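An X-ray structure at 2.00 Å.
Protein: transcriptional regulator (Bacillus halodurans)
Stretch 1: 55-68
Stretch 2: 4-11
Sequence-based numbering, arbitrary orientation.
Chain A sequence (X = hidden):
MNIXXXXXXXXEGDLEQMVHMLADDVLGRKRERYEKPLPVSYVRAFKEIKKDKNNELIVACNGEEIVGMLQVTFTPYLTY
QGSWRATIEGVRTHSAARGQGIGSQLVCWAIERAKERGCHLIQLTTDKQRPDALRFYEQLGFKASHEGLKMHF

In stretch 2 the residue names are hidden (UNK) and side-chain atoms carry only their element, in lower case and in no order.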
# COMPACT_ATOMS: atom_id res chain seq x y z
N ASN A 55 -7.81 7.06 5.58
CA ASN A 55 -8.13 6.36 4.34
C ASN A 55 -9.16 7.26 3.67
O ASN A 55 -10.24 7.48 4.21
CB ASN A 55 -8.74 4.99 4.66
CG ASN A 55 -8.66 4.03 3.49
OD1 ASN A 55 -7.97 4.30 2.51
ND2 ASN A 55 -9.36 2.91 3.60
N GLU A 56 -8.83 7.81 2.50
CA GLU A 56 -9.74 8.73 1.85
C GLU A 56 -10.00 8.52 0.37
O GLU A 56 -9.13 8.04 -0.38
CB GLU A 56 -9.23 10.16 2.02
CG GLU A 56 -8.76 10.50 3.43
CD GLU A 56 -8.17 11.88 3.53
OE1 GLU A 56 -7.50 12.32 2.57
OE2 GLU A 56 -8.36 12.53 4.58
N LEU A 57 -11.20 8.89 -0.05
CA LEU A 57 -11.59 8.83 -1.44
C LEU A 57 -11.65 10.29 -1.85
O LEU A 57 -12.34 11.10 -1.22
CB LEU A 57 -12.96 8.16 -1.60
CG LEU A 57 -12.91 6.63 -1.52
CD1 LEU A 57 -14.31 6.06 -1.32
CD2 LEU A 57 -12.26 6.10 -2.79
N ILE A 58 -10.90 10.63 -2.89
CA ILE A 58 -10.81 12.00 -3.38
C ILE A 58 -11.37 12.09 -4.80
O ILE A 58 -11.06 11.24 -5.64
CB ILE A 58 -9.34 12.45 -3.43
CG1 ILE A 58 -8.66 12.19 -2.08
CG2 ILE A 58 -9.25 13.91 -3.84
CD1 ILE A 58 -9.33 12.88 -0.89
N VAL A 59 -12.17 13.11 -5.06
CA VAL A 59 -12.73 13.30 -6.40
C VAL A 59 -12.43 14.68 -6.97
O VAL A 59 -12.29 15.67 -6.23
CB VAL A 59 -14.29 13.11 -6.42
CG1 VAL A 59 -14.65 11.65 -6.13
CG2 VAL A 59 -14.96 14.04 -5.41
N ALA A 60 -12.29 14.73 -8.30
CA ALA A 60 -12.07 15.96 -9.05
C ALA A 60 -13.45 16.24 -9.63
O ALA A 60 -14.06 15.35 -10.24
CB ALA A 60 -11.06 15.73 -10.16
N CYS A 61 -13.94 17.46 -9.46
CA CYS A 61 -15.28 17.80 -9.91
C CYS A 61 -15.39 18.97 -10.88
O CYS A 61 -14.63 19.94 -10.80
CB CYS A 61 -16.14 18.12 -8.68
SG CYS A 61 -15.95 16.97 -7.31
N ASN A 62 -16.36 18.86 -11.78
CA ASN A 62 -16.69 19.89 -12.76
C ASN A 62 -18.14 20.17 -12.36
O ASN A 62 -19.08 19.71 -13.01
CB ASN A 62 -16.62 19.34 -14.18
CG ASN A 62 -17.07 20.35 -15.23
OD1 ASN A 62 -16.61 21.48 -15.24
ND2 ASN A 62 -17.97 19.93 -16.12
N GLY A 63 -18.32 20.90 -11.26
CA GLY A 63 -19.66 21.14 -10.77
C GLY A 63 -20.06 19.82 -10.16
O GLY A 63 -19.28 19.23 -9.40
N GLU A 64 -21.24 19.31 -10.49
CA GLU A 64 -21.70 18.04 -9.94
C GLU A 64 -21.14 16.84 -10.70
O GLU A 64 -21.26 15.70 -10.25
CB GLU A 64 -23.23 17.98 -9.95
CG GLU A 64 -23.90 18.96 -9.00
CD GLU A 64 -25.41 18.90 -9.08
OE1 GLU A 64 -25.98 17.79 -8.96
OE2 GLU A 64 -26.04 19.96 -9.27
N GLU A 65 -20.51 17.10 -11.84
CA GLU A 65 -19.94 16.04 -12.65
C GLU A 65 -18.58 15.61 -12.10
O GLU A 65 -17.65 16.41 -12.01
CB GLU A 65 -19.81 16.52 -14.10
CG GLU A 65 -19.17 15.53 -15.06
CD GLU A 65 -19.08 16.08 -16.48
OE1 GLU A 65 -18.49 17.16 -16.68
OE2 GLU A 65 -19.60 15.41 -17.40
N ILE A 66 -18.47 14.34 -11.73
CA ILE A 66 -17.20 13.83 -11.23
C ILE A 66 -16.34 13.50 -12.45
O ILE A 66 -16.74 12.72 -13.31
CB ILE A 66 -17.40 12.53 -10.39
CG1 ILE A 66 -18.28 12.82 -9.17
CG2 ILE A 66 -16.04 12.00 -9.95
CD1 ILE A 66 -17.70 13.85 -8.21
N VAL A 67 -15.16 14.10 -12.53
CA VAL A 67 -14.31 13.86 -13.68
C VAL A 67 -13.01 13.13 -13.35
O VAL A 67 -12.19 12.87 -14.23
CB VAL A 67 -13.98 15.17 -14.41
CG1 VAL A 67 -15.28 15.80 -14.88
CG2 VAL A 67 -13.23 16.13 -13.49
N GLY A 68 -12.84 12.78 -12.07
CA GLY A 68 -11.64 12.07 -11.66
C GLY A 68 -11.76 11.59 -10.23
O GLY A 68 -12.51 12.15 -9.44
N UNK A 4 -10.44 23.27 -15.52
CA UNK A 4 -10.61 23.79 -14.12
C UNK A 4 -11.49 22.88 -13.28
O UNK A 4 -12.68 22.70 -13.56
c UNK A 4 -12.60 25.87 -10.85
c UNK A 4 -11.22 25.20 -14.14
c UNK A 4 -11.54 25.73 -12.78
n UNK A 4 -12.58 25.24 -12.01
n UNK A 4 -11.61 26.75 -10.83
c UNK A 4 -10.94 26.68 -12.02
N UNK A 5 -10.91 22.31 -12.22
CA UNK A 5 -11.68 21.41 -11.37
C UNK A 5 -11.60 21.75 -9.89
O UNK A 5 -10.69 22.44 -9.43
c UNK A 5 -11.32 19.53 -12.98
c UNK A 5 -9.81 19.76 -11.00
c UNK A 5 -11.23 19.94 -11.53
N UNK A 6 -12.59 21.25 -9.16
CA UNK A 6 -12.69 21.40 -7.72
C UNK A 6 -12.31 20.02 -7.19
O UNK A 6 -12.82 19.00 -7.67
c UNK A 6 -14.32 21.56 -5.79
c UNK A 6 -14.14 21.71 -7.30
o UNK A 6 -14.45 23.06 -7.68
N UNK A 7 -11.41 19.97 -6.22
CA UNK A 7 -10.98 18.69 -5.66
C UNK A 7 -11.37 18.66 -4.18
O UNK A 7 -11.13 19.62 -3.46
c UNK A 7 -9.46 18.51 -5.83
c UNK A 7 -8.99 17.22 -5.15
c UNK A 7 -9.12 18.50 -7.32
c UNK A 7 -7.63 18.48 -7.61
N UNK A 8 -11.98 17.55 -3.75
CA UNK A 8 -12.44 17.40 -2.37
C UNK A 8 -12.64 15.93 -2.03
O UNK A 8 -12.59 15.07 -2.91
c UNK A 8 -14.86 17.54 -3.15
c UNK A 8 -13.78 18.11 -2.20
n UNK A 8 -17.44 15.56 -3.11
n UNK A 8 -17.21 17.72 -3.91
n UNK A 8 -18.62 16.24 -4.96
c UNK A 8 -16.24 18.14 -2.90
c UNK A 8 -17.75 16.51 -3.99
N UNK A 9 -12.88 15.64 -0.75
CA UNK A 9 -13.15 14.27 -0.35
C UNK A 9 -14.52 13.90 -0.91
O UNK A 9 -15.40 14.75 -1.02
o UNK A 9 -11.78 14.86 4.20
c UNK A 9 -11.84 13.98 3.32
c UNK A 9 -11.83 14.40 1.86
c UNK A 9 -13.17 14.13 1.18
o UNK A 9 -11.90 12.76 3.60
N UNK A 10 -14.71 12.64 -1.28
CA UNK A 10 -15.98 12.20 -1.84
C UNK A 10 -17.03 12.03 -0.74
O UNK A 10 -16.69 11.89 0.44
c UNK A 10 -15.79 10.87 -2.57
N UNK A 11 -18.30 12.07 -1.12
CA UNK A 11 -19.39 11.84 -0.16
C UNK A 11 -20.28 10.77 -0.79
O UNK A 11 -20.02 10.33 -1.91
o UNK A 11 -20.97 13.46 -1.07
c UNK A 11 -19.32 14.29 0.49
c UNK A 11 -20.23 13.12 0.10
O HOH W 1 -15.49 23.24 -13.54
O HOH W 2 -16.47 22.45 -9.58
O HOH W 3 -12.47 10.40 2.26

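Position 4 carries one carbon and then a five-membered ring of three carbons and two nitrogens, and the ring stays clear of stretch 1. Such a ring is histidine. H4 takes part through its backbone: one water donates to H4 O (2.9 Å) and to N62 OD1 (2.7 Å), linking the H4 carbonyl to the N62 side chain at the strand end.

Position 5 has three carbons, one carrying the other two. One arm lies 4.3 Å from A60 CB and the other 3.9 Å from V67 CG2, and a compact fork of carbon alone is valine. V5 points toward stretch 1 and so reaches both strands of its hairpin.

At position 6 the first carbon carries one oxygen and one carbon; its CB sits 4.3 Å from C61 CB. This is threonine, since valine would have no oxygen. A water 2.8 Å from T6 OG1 is also 2.9 Å from G63 N, from which it accepts, so the hydroxyl is linked to the turn.

Position 7 shows four carbons, forked at the first, with one arm two carbons long. The short arm packs 3.6 Å from I58 CG2, while the first carbon of the longer arm lies 4.4 Å from A60 CB, on the same side of the sheet. This is isoleucine, with I7 CG2 as the short arm.

Position 8 is a chain of three carbons and a nitrogen, ending in a carbon with two more nitrogens. The end of the side chain comes nearer stretch 1, with C61 SG and V59 CG2 over one face of its flat terminal group; one terminal nitrogen is 3.6 Å from C61 SG and the other 3.7 Å from V59 CG2. This is arginine. R8 NH1 also donates to the carbonyl O of position 9 (3.0 Å), and both terminal nitrogens are satisfied elsewhere in the structure.

Position 9 has three carbons, the third bearing two oxygens. Its second carbon touches I58 CD1 at 4.0 Å, and one oxygen lies 3.7 Å from E56 OE2. This is glutamate, so the oxygens form a close pair of like charges, yet E9 OE1 accepts from a water (2.8 Å) that in turn accepts from L57 N (3.0 Å).

Position 10 has a single side-chain carbon. This CB points toward stretch 1, 4.0 Å from L57 CB and 3.8 Å from V59 CG1; it is alanine.

Position 11 again has a carbon bearing one oxygen and one carbon. Its CA-to-CB bond points away, and it makes no contact with stretch 1; this is threonine.

The contact works as an antiparallel pairing of two strands. T6 N donates to C61 O (2.9 Å) and C61 N to T6 O (2.6 Å); R8 N donates to V59 O (3.1 Å) and V59 N to R8 O (2.9 Å). A10 N to L57 O (2.8 Å) extends the ladder beyond the strand. Alternation then sorts the side chains: T6 and R8 share a face with V59 and C61, while I7 shares the other with A60. The rule is to let the backbone set the register, place carbon where a face is packed, and let a long polar chain lay its flat end over its neighbours.

Stretch 2 4-11: HVTIREAT
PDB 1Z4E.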